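Local coordinates for protein Non-ribosomal peptide synthetase (Methanobrevibacter ruminantium, PDB 6VTJ) that joins a carrier domain bearing a 4'-phosphopantetheine arm to a reductase domain that probably releases the finished peptide by reducing its thioester, at residues T135-L138 / G139-L143; I230-V233 / N234-V238; E423-M426 / N427-Q431; Y393-H396 / R397-V400. All coordinates share one frame; numbering follows the deposited sequence.

Contact 1: residues T135-L138 / G139-L143; sequences TGFL and GIHIL
Phe137 swings CG to the far side of its backbone N (chi1 -173°), whereas His141 keeps CG beside its own N (chi1 -75°). Together these rotations bring the imidazole up to both the ring and the carbonyl of Phe137. His141 ND1 donates to Phe137 O at 2.8 Å along an almost straight path, with the oxygen in the imidazole plane and the nitrogen in the carbonyl plane. Because NE2 is also bonded, to Arg324, both ring nitrogens have partners and the flip of the imidazole is fixed. The rings form an offset edge-to-face pair, the edge of His141 toward the face of Phe137, with centroids 5.3 Å apart and planes at 84°. His141 CE1 makes the closest ring contact, 3.6 Å from Phe137 CE1.

Around the helix, Leu138 CG meets the end of Ile142, CD1, at 3.9 Å. The backbone supplies the rest: Ile140 N reaches Gly136 O at 3.1 Å and Ile142 N reaches Leu138 O at 2.9 Å, as expected of a first helical turn. Gly136 and Gly139 belong to the GxxGxxG sequence with which Rossmann folds of this family typically receive a dinucleotide. The turn opens helix 137-149, the crossover between parallel strands 129-132 and 154-158; Ile140 packs on helix 166-177, Leu138 on helix 366-376 and Leu143 on strand 154-158.

Contact 2: residues I230-V233 / N234-V238; sequences IFRV and NVDGV
Backbone hydrogen bonding between Ile230-Val233 and Asn234-Val238 departs from a regular alpha pattern. Asn234 N still donates to Ile230 O (2.9 Å), but Phe231 O is gripped by two donors, Val235 N at 3.0 Å and Asp236 N at 3.1 Å. The second lies nearly in line with the carbonyl and the first well above its plane, so the chain shifts here from four-residue to five-residue spacing. Gly237 N continues the wider register with a weak bond to Arg232 O, and the result is a pi-type turn inside helix 229-246.

The charged interaction is modest. Arg232 bends at chi2 (-90°) and chi3 (-68°), bringing the edge of its guanidinium round to the Asp236 carboxylate. NH1 meets OD2 of that residue at 3.4 Å, a weak though straight salt bridge whose two planar groups are 40° apart; Arg232 CD is nearer, 3.2 Å from Asp236 OD2. Thr198 O binds NH2 of the same arginine.

Among side-chain packing contacts, Phe231 and Val235 point the same way, CD1 to CG2 4.1 Å, with the methyl at the ring edge. Ile230 CG1 lies 3.5 Å from Asn234 ND2, whose amide spans two neighbours: OD1 accepts from Leu220 N and ND2 pairs with Ser295 OG.

Helix 229-246 links parallel strands 213-216 and 252-258, with Phe231 and Asn234 against helix 291-308 and Val238 on strand 252-258.

Contact 3: residues E423-M426 / N427-Q431; sequences EQNM and NENIQ
Asn425 OD1 receives a hydrogen bond from Asn429 ND2 at 2.8 Å, the shortest sound polar bond between Glu423-Met426 and Asn427-Gln431. The N-H runs fairly straight, at 163°; the acceptor lies in the Asn429 amide plane, whereas the donor is tilted from the Asn425 carbonyl plane, the two amides being turned 35° apart. Asn425 ND2 is held by Ile421 O at the end of the preceding helix, so this amide is gripped at both ends and its flip is settled.

A third asparagine works on the backbone. With CG of Asn427 set between its N and carbonyl carbon (chi1 53°), OD1 curls forward to accept from Asn429 N at 2.9 Å, in the carbonyl plane: an Asx turn. Just before it, Asn427 N makes a short but weak bond to Asn425 O, closing an inverse gamma turn centred on Met426. Ile430 CG2 lies 3.3 Å from the same Asn425 O, and its CD1 touches Met426 SD loosely at 4.3 Å.

Met426 also meets Leu57 and Lys58 of the carrier-domain helix 46-58, while Ile430 packs on Leu349. Asparagine side chains therefore supply much of the polar bonding in this link, alongside backbone bonds of the gamma turn and the short 3-10 segment 428-430, and its apolar side chains bridge to the surrounding helices.

Contact 4: residues Y393-H396 / R397-V400; sequences YISH and RDIV
A capping box opens helix 396-403, built from the N-cap residue Ser395 and Asp398, three places on. Ser395 N donates to Asp398 OD2 at 2.9 Å in a practically straight line (175°), reaching the carboxylate on its anti side, 16° out of plane. In return Ser395 OG, placed between its own N and carbonyl carbon by chi1 of 78°, accepts from Arg397 N at 3.2 Å. That bond is weak, being poorly aligned, but it supplies an acceptor for an amide of the first turn. Asp398 satisfies the N-H that precedes the helix, and its negative charge at this end would probably interact favourably with the helix dipole.

The regular pattern begins at once. Ile399 N donates to Ser395 O (3.2 Å), approaching in the carbonyl plane, and Val400 N donates to His396 O (2.9 Å) from above that carbonyl's plane. The buried imidazole of His396 gives ND1 to a bond with Glu359 O. Arg397 extends away from the cap, where its NE forms a salt bridge with Glu412 and its NH1 a hydrogen bond with Ser358 OG.

Ile394 ties this cap to the sheet, its backbone bonding to Val361 in antiparallel strand 360-365. Its CB lies against Asp398 OD2 at 3.4 Å, while CD1 meets Ile399 CG1 at 3.9 Å, the side chains crossing at about a right angle. From the same isoleucine, Ile399, CD1 sits 4.2 Å above one face of the His396 ring, offset toward its rim.

How the contacts relate
In chain order the sequence is contact 1, contact 2, contact 4, contact 3, and no two touch. Contacts 1 and 2, about 18 Å apart between centres, lie on crossover helices 137-149 and 229-246 of one Rossmann-type sheet. Contact 4 attaches to that sheet through the short strand 394-395, on the other side of the chain's centre from contact 2, with about 34 Å between their centres. Contact 3, about 23 Å from contact 4 centre to centre, lies on no strand, yet both pack against helix 338-349. By also meeting carrier helix 46-58, contact 3 lies where the two domains join, consistent with an interface that positions the phosphopantetheine arm for the reductase.

Contact 1: residues T135-L138 / G139-L143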
loop_
_atom_site.group_PDB
_atom_site.type_symbol
_atom_site.label_atom_id
_atom_site.label_comp_id
_atom_site.label_asym_id
_atom_site.label_seq_id
_atom_site.Cartn_x
_atom_site.Cartn_y
_atom_site.Cartn_z
ATOM N N THR A 135 -7.421 -13.184 -1.027
ATOM C CA THR A 135 -6.535 -13.648 -2.088
ATOM C C THR A 135 -5.327 -12.754 -2.296
ATOM O O THR A 135 -4.463 -13.094 -3.112
ATOM C CB THR A 135 -7.287 -13.756 -3.420
ATOM O OG1 THR A 135 -7.849 -12.483 -3.764
ATOM C CG2 THR A 135 -8.391 -14.761 -3.300
ATOM N N GLY A 136 -5.260 -11.608 -1.622
ATOM C CA GLY A 136 -4.087 -10.770 -1.719
ATOM C C GLY A 136 -3.029 -11.250 -0.761
ATOM O O GLY A 136 -3.256 -12.146 0.053
ATOM N N PHE A 137 -1.851 -10.620 -0.857
ATOM C CA PHE A 137 -0.693 -11.022 -0.058
ATOM C C PHE A 137 -0.998 -10.972 1.439
ATOM O O PHE A 137 -0.716 -11.926 2.176
ATOM C CB PHE A 137 0.498 -10.115 -0.392
ATOM C CG PHE A 137 1.798 -10.532 0.237
ATOM C CD1 PHE A 137 2.197 -11.857 0.237
ATOM C CD2 PHE A 137 2.655 -9.583 0.779
ATOM C CE1 PHE A 137 3.427 -12.236 0.810
ATOM C CE2 PHE A 137 3.880 -9.948 1.364
ATOM C CZ PHE A 137 4.269 -11.269 1.366
ATOM N N LEU A 138 -1.552 -9.857 1.911
ATOM C CA LEU A 138 -1.865 -9.753 3.329
ATOM C C LEU A 138 -3.018 -10.683 3.706
ATOM O O LEU A 138 -2.908 -11.453 4.668
ATOM C CB LEU A 138 -2.184 -8.301 3.688
ATOM C CG LEU A 138 -2.580 -8.076 5.155
ATOM C CD1 LEU A 138 -1.539 -8.674 6.165
ATOM C CD2 LEU A 138 -2.806 -6.600 5.413
ATOM N N GLY A 139 -4.100 -10.668 2.917
ATOM C CA GLY A 139 -5.311 -11.390 3.294
ATOM C C GLY A 139 -5.112 -12.885 3.468
ATOM O O GLY A 139 -5.668 -13.490 4.396
ATOM N N ILE A 140 -4.324 -13.505 2.579
ATOM C CA ILE A 140 -4.062 -14.939 2.670
ATOM C C ILE A 140 -3.325 -15.268 3.955
ATOM O O ILE A 140 -3.547 -16.322 4.568
ATOM C CB ILE A 140 -3.285 -15.421 1.421
ATOM C CG1 ILE A 140 -3.328 -16.934 1.317
ATOM C CG2 ILE A 140 -1.826 -14.954 1.415
ATOM C CD1 ILE A 140 -4.710 -17.471 1.196
ATOM N N HIS A 141 -2.458 -14.372 4.401
ATOM C CA HIS A 141 -1.709 -14.655 5.611
ATOM C C HIS A 141 -2.510 -14.363 6.861
ATOM O O HIS A 141 -2.302 -15.023 7.884
ATOM C CB HIS A 141 -0.408 -13.874 5.578
ATOM C CG HIS A 141 0.594 -14.471 4.647
ATOM N ND1 HIS A 141 0.777 -14.015 3.360
ATOM C CD2 HIS A 141 1.425 -15.531 4.797
ATOM C CE1 HIS A 141 1.710 -14.744 2.768
ATOM N NE2 HIS A 141 2.107 -15.681 3.614
ATOM N N ILE A 142 -3.438 -13.399 6.799
ATOM C CA ILE A 142 -4.427 -13.276 7.871
ATOM C C ILE A 142 -5.241 -14.564 7.985
ATOM O O ILE A 142 -5.503 -15.050 9.086
ATOM C CB ILE A 142 -5.341 -12.058 7.651
ATOM C CG1 ILE A 142 -4.543 -10.744 7.764
ATOM C CG2 ILE A 142 -6.533 -12.110 8.628
ATOM C CD1 ILE A 142 -5.344 -9.471 7.464
ATOM N N LEU A 143 -5.644 -15.143 6.850
ATOM C CA LEU A 143 -6.409 -16.387 6.901
ATOM C C LEU A 143 -5.558 -17.517 7.476
ATOM O O LEU A 143 -6.021 -18.305 8.317
ATOM C CB LEU A 143 -6.913 -16.741 5.502
ATOM C CG LEU A 143 -7.374 -18.178 5.248
ATOM C CD1 LEU A 143 -8.573 -18.477 6.124
ATOM C CD2 LEU A 143 -7.726 -18.379 3.784
#

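Contact 2: residues I230-V233 / N234-V238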
loop_
_atom_site.group_PDB
_atom_site.type_symbol
_atom_site.label_atom_id
_atom_site.label_comp_id
_atom_site.label_asym_id
_atom_site.label_seq_id
_atom_site.Cartn_x
_atom_site.Cartn_y
_atom_site.Cartn_z
ATOM N N ILE A 230 -9.746 3.046 -7.961
ATOM C CA ILE A 230 -9.064 2.933 -6.677
ATOM C C ILE A 230 -9.953 3.452 -5.558
ATOM O O ILE A 230 -9.959 2.902 -4.450
ATOM C CB ILE A 230 -7.707 3.664 -6.715
ATOM C CG1 ILE A 230 -6.980 3.489 -5.367
ATOM C CG2 ILE A 230 -7.885 5.132 -7.057
ATOM C CD1 ILE A 230 -5.474 3.792 -5.399
ATOM N N PHE A 231 -10.731 4.503 -5.833
ATOM C CA PHE A 231 -11.654 5.022 -4.832
ATOM C C PHE A 231 -12.862 4.109 -4.654
ATOM O O PHE A 231 -13.479 4.103 -3.577
ATOM C CB PHE A 231 -12.116 6.432 -5.210
ATOM C CG PHE A 231 -11.026 7.472 -5.151
ATOM C CD1 PHE A 231 -10.555 7.943 -3.934
ATOM C CD2 PHE A 231 -10.498 8.000 -6.314
ATOM C CE1 PHE A 231 -9.551 8.919 -3.885
ATOM C CE2 PHE A 231 -9.508 8.961 -6.273
ATOM C CZ PHE A 231 -9.033 9.422 -5.059
ATOM N N ARG A 232 -13.235 3.351 -5.688
ATOM C CA ARG A 232 -14.349 2.422 -5.525
ATOM C C ARG A 232 -13.969 1.287 -4.584
ATOM O O ARG A 232 -14.761 0.896 -3.719
ATOM C CB ARG A 232 -14.785 1.841 -6.877
ATOM C CG ARG A 232 -15.443 2.818 -7.826
ATOM C CD ARG A 232 -16.932 2.854 -7.615
ATOM N NE ARG A 232 -17.575 1.608 -8.022
ATOM C CZ ARG A 232 -18.338 0.867 -7.219
ATOM N NH1 ARG A 232 -18.544 1.242 -5.952
ATOM N NH2 ARG A 232 -18.890 -0.254 -7.680
ATOM N N VAL A 233 -12.774 0.725 -4.765
ATOM C CA VAL A 233 -12.349 -0.382 -3.910
ATOM C C VAL A 233 -11.983 0.127 -2.522
ATOM O O VAL A 233 -12.426 -0.418 -1.506
ATOM C CB VAL A 233 -11.175 -1.152 -4.541
ATOM C CG1 VAL A 233 -10.673 -2.236 -3.586
ATOM C CG2 VAL A 233 -11.575 -1.762 -5.873
ATOM N N ASN A 234 -11.176 1.191 -2.458
ATOM C CA ASN A 234 -10.582 1.608 -1.198
ATOM C C ASN A 234 -11.500 2.480 -0.354
ATOM O O ASN A 234 -11.289 2.572 0.857
ATOM C CB ASN A 234 -9.282 2.342 -1.479
ATOM C CG ASN A 234 -8.222 1.426 -2.027
ATOM O OD1 ASN A 234 -8.482 0.244 -2.268
ATOM N ND2 ASN A 234 -7.018 1.959 -2.239
ATOM N N VAL A 235 -12.508 3.121 -0.946
ATOM C CA VAL A 235 -13.389 3.970 -0.152
ATOM C C VAL A 235 -14.805 3.405 -0.139
ATOM O O VAL A 235 -15.353 3.122 0.935
ATOM C CB VAL A 235 -13.403 5.424 -0.651
ATOM C CG1 VAL A 235 -14.293 6.247 0.251
ATOM C CG2 VAL A 235 -12.010 6.001 -0.668
ATOM N N ASP A 236 -15.417 3.258 -1.323
ATOM C CA ASP A 236 -16.788 2.751 -1.378
ATOM C C ASP A 236 -16.886 1.361 -0.755
ATOM O O ASP A 236 -17.897 1.027 -0.132
ATOM C CB ASP A 236 -17.297 2.710 -2.821
ATOM C CG ASP A 236 -17.400 4.110 -3.475
ATOM O OD1 ASP A 236 -17.404 5.142 -2.768
ATOM O OD2 ASP A 236 -17.462 4.173 -4.724
ATOM N N GLY A 237 -15.862 0.522 -0.943
ATOM C CA GLY A 237 -15.888 -0.802 -0.337
ATOM C C GLY A 237 -15.846 -0.746 1.181
ATOM O O GLY A 237 -16.501 -1.539 1.862
ATOM N N VAL A 238 -15.079 0.196 1.734
ATOM C CA VAL A 238 -15.093 0.399 3.178
ATOM C C VAL A 238 -16.462 0.904 3.637
ATOM O O VAL A 238 -17.005 0.442 4.650
ATOM C CB VAL A 238 -13.960 1.356 3.588
ATOM C CG1 VAL A 238 -14.176 1.852 4.988
ATOM C CG2 VAL A 238 -12.611 0.665 3.477
#

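Contact 3: residues E423-M426 / N427-Q431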
loop_
_atom_site.group_PDB
_atom_site.type_symbol
_atom_site.label_atom_id
_atom_site.label_comp_id
_atom_site.label_asym_id
_atom_site.label_seq_id
_atom_site.Cartn_x
_atom_site.Cartn_y
_atom_site.Cartn_z
ATOM N N GLU A 423 22.990 9.116 -15.174
ATOM C CA GLU A 423 22.941 9.681 -16.516
ATOM C C GLU A 423 23.261 8.606 -17.547
ATOM O O GLU A 423 22.627 8.531 -18.599
ATOM C CB GLU A 423 23.925 10.845 -16.645
ATOM C CG GLU A 423 23.284 12.217 -16.508
ATOM C CD GLU A 423 24.269 13.277 -16.053
ATOM O OE1 GLU A 423 25.478 13.127 -16.333
ATOM O OE2 GLU A 423 23.835 14.259 -15.416
ATOM N N GLN A 424 24.249 7.774 -17.235
ATOM C CA GLN A 424 24.652 6.698 -18.125
ATOM C C GLN A 424 23.652 5.541 -18.165
ATOM O O GLN A 424 23.886 4.572 -18.897
ATOM C CB GLN A 424 26.036 6.174 -17.717
ATOM C CG GLN A 424 27.166 7.183 -17.900
ATOM N N ASN A 425 22.569 5.579 -17.391
ATOM C CA ASN A 425 21.609 4.464 -17.416
ATOM C C ASN A 425 20.179 4.920 -17.680
ATOM O O ASN A 425 19.225 4.463 -17.040
ATOM C CB ASN A 425 21.656 3.680 -16.124
ATOM C CG ASN A 425 22.784 2.730 -16.115
ATOM O OD1 ASN A 425 22.633 1.583 -16.520
ATOM N ND2 ASN A 425 23.956 3.209 -15.710
ATOM N N MET A 426 19.999 5.771 -18.683
ATOM C CA MET A 426 18.668 6.229 -19.077
ATOM C C MET A 426 17.969 5.154 -19.913
ATOM O O MET A 426 17.718 5.307 -21.112
ATOM C CB MET A 426 18.784 7.536 -19.840
ATOM C CG MET A 426 19.626 8.568 -19.135
ATOM S SD MET A 426 18.682 9.226 -17.768
ATOM C CE MET A 426 17.105 9.451 -18.586
ATOM N N ASN A 427 17.646 4.047 -19.247
ATOM C CA ASN A 427 17.012 2.909 -19.894
ATOM C C ASN A 427 16.182 2.111 -18.887
ATOM O O ASN A 427 15.711 2.675 -17.892
ATOM C CB ASN A 427 18.063 2.026 -20.577
ATOM C CG ASN A 427 19.189 1.604 -19.643
ATOM O OD1 ASN A 427 18.953 1.185 -18.512
ATOM N ND2 ASN A 427 20.423 1.687 -20.129
ATOM N N GLU A 428 15.985 0.810 -19.135
ATOM C CA GLU A 428 15.104 0.014 -18.279
ATOM C C GLU A 428 15.642 -0.079 -16.861
ATOM O O GLU A 428 14.864 -0.232 -15.911
ATOM C CB GLU A 428 14.923 -1.394 -18.855
ATOM C CG GLU A 428 16.247 -2.075 -19.219
ATOM C CD GLU A 428 16.088 -3.531 -19.640
ATOM O OE2 GLU A 428 17.079 -4.300 -19.537
ATOM N N ASN A 429 16.967 0.050 -16.704
ATOM C CA ASN A 429 17.615 -0.135 -15.413
ATOM C C ASN A 429 17.069 0.794 -14.335
ATOM O O ASN A 429 17.128 0.450 -13.152
ATOM C CB ASN A 429 19.116 0.086 -15.549
ATOM C CG ASN A 429 19.803 -1.024 -16.295
ATOM O OD1 ASN A 429 19.245 -2.101 -16.484
ATOM N ND2 ASN A 429 21.034 -0.767 -16.719
ATOM N N ILE A 430 16.572 1.980 -14.698
ATOM C CA ILE A 430 16.092 2.923 -13.693
ATOM C C ILE A 430 14.572 2.923 -13.589
ATOM O O ILE A 430 13.999 3.743 -12.846
ATOM C CB ILE A 430 16.624 4.340 -13.942
ATOM C CG1 ILE A 430 16.056 4.907 -15.247
ATOM C CG2 ILE A 430 18.162 4.347 -13.899
ATOM C CD1 ILE A 430 16.351 6.400 -15.456
ATOM N N GLN A 431 13.906 1.996 -14.286
ATOM C CA GLN A 431 12.453 1.874 -14.204
ATOM C C GLN A 431 11.981 1.887 -12.757
ATOM O O GLN A 431 11.072 2.646 -12.391
ATOM C CB GLN A 431 12.006 0.589 -14.897
ATOM C CG GLN A 431 10.535 0.241 -14.674
ATOM C CD GLN A 431 10.041 -0.796 -15.666
ATOM O OE1 GLN A 431 10.228 -0.652 -16.871
ATOM N NE2 GLN A 431 9.419 -1.854 -15.160
#

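Contact 4: residues Y393-H396 / R397-V400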
loop_
_atom_site.group_PDB
_atom_site.type_symbol
_atom_site.label_atom_id
_atom_site.label_comp_id
_atom_site.label_asym_id
_atom_site.label_seq_id
_atom_site.Cartn_x
_atom_site.Cartn_y
_atom_site.Cartn_z
ATOM N N TYR A 393 13.983 -0.860 12.496
ATOM C CA TYR A 393 14.264 -0.344 11.158
ATOM C C TYR A 393 15.689 -0.685 10.739
ATOM O O TYR A 393 16.610 -0.702 11.562
ATOM C CB TYR A 393 14.104 1.174 11.092
ATOM C CG TYR A 393 12.726 1.730 11.397
ATOM C CD1 TYR A 393 11.609 0.908 11.486
ATOM C CD2 TYR A 393 12.555 3.093 11.600
ATOM C CE1 TYR A 393 10.358 1.434 11.775
ATOM C CE2 TYR A 393 11.317 3.632 11.881
ATOM C CZ TYR A 393 10.220 2.799 11.968
ATOM O OH TYR A 393 8.992 3.343 12.228
ATOM N N ILE A 394 15.860 -0.956 9.442
ATOM C CA ILE A 394 17.165 -1.161 8.838
ATOM C C ILE A 394 17.384 -0.053 7.812
ATOM O O ILE A 394 16.470 0.700 7.475
ATOM C CB ILE A 394 17.307 -2.557 8.194
ATOM C CG1 ILE A 394 16.287 -2.780 7.089
ATOM C CG2 ILE A 394 17.131 -3.638 9.222
ATOM C CD1 ILE A 394 16.492 -4.111 6.380
ATOM N N SER A 395 18.614 0.052 7.325
ATOM C CA SER A 395 18.916 1.010 6.271
ATOM C C SER A 395 19.218 0.272 4.977
ATOM O O SER A 395 19.283 -0.954 4.939
ATOM C CB SER A 395 20.087 1.907 6.664
ATOM O OG SER A 395 21.294 1.204 6.505
ATOM N N HIS A 396 19.406 1.040 3.900
ATOM C CA HIS A 396 19.745 0.420 2.632
ATOM C C HIS A 396 21.183 -0.069 2.602
ATOM O O HIS A 396 21.527 -0.857 1.721
ATOM C CB HIS A 396 19.468 1.379 1.480
ATOM C CG HIS A 396 18.016 1.454 1.120
ATOM N ND1 HIS A 396 17.092 2.127 1.893
ATOM C CD2 HIS A 396 17.319 0.906 0.097
ATOM C CE1 HIS A 396 15.895 2.011 1.349
ATOM N NE2 HIS A 396 16.001 1.269 0.262
ATOM N N ARG A 397 22.010 0.342 3.561
ATOM C CA ARG A 397 23.307 -0.299 3.721
ATOM C C ARG A 397 23.135 -1.719 4.233
ATOM O O ARG A 397 23.847 -2.630 3.796
ATOM C CB ARG A 397 24.196 0.510 4.670
ATOM C CG ARG A 397 24.465 1.935 4.215
ATOM C CD ARG A 397 25.391 2.671 5.189
ATOM N NE ARG A 397 25.688 4.003 4.691
ATOM C CZ ARG A 397 24.961 5.081 4.967
ATOM N NH1 ARG A 397 23.902 4.991 5.769
ATOM N NH2 ARG A 397 25.291 6.249 4.437
ATOM N N ASP A 398 22.173 -1.939 5.132
ATOM C CA ASP A 398 21.879 -3.298 5.567
ATOM C C ASP A 398 21.424 -4.147 4.396
ATOM O O ASP A 398 21.888 -5.292 4.206
ATOM C CB ASP A 398 20.805 -3.282 6.653
ATOM C CG ASP A 398 21.277 -2.630 7.919
ATOM O OD1 ASP A 398 22.345 -3.034 8.421
ATOM O OD2 ASP A 398 20.580 -1.719 8.420
ATOM N N ILE A 399 20.521 -3.588 3.581
ATOM C CA ILE A 399 20.002 -4.343 2.450
ATOM C C ILE A 399 21.113 -4.633 1.459
ATOM O O ILE A 399 21.254 -5.762 0.982
ATOM C CB ILE A 399 18.836 -3.601 1.783
ATOM C CG1 ILE A 399 17.592 -3.682 2.666
ATOM C CG2 ILE A 399 18.578 -4.190 0.415
ATOM C CD1 ILE A 399 16.874 -2.366 2.796
ATOM N N VAL A 400 21.939 -3.628 1.156
ATOM C CA VAL A 400 23.006 -3.824 0.179
ATOM C C VAL A 400 24.088 -4.755 0.727
ATOM O O VAL A 400 24.681 -5.522 -0.033
ATOM C CB VAL A 400 23.563 -2.462 -0.280
ATOM C CG1 VAL A 400 24.933 -2.608 -0.909
ATOM C CG2 VAL A 400 22.622 -1.850 -1.313
#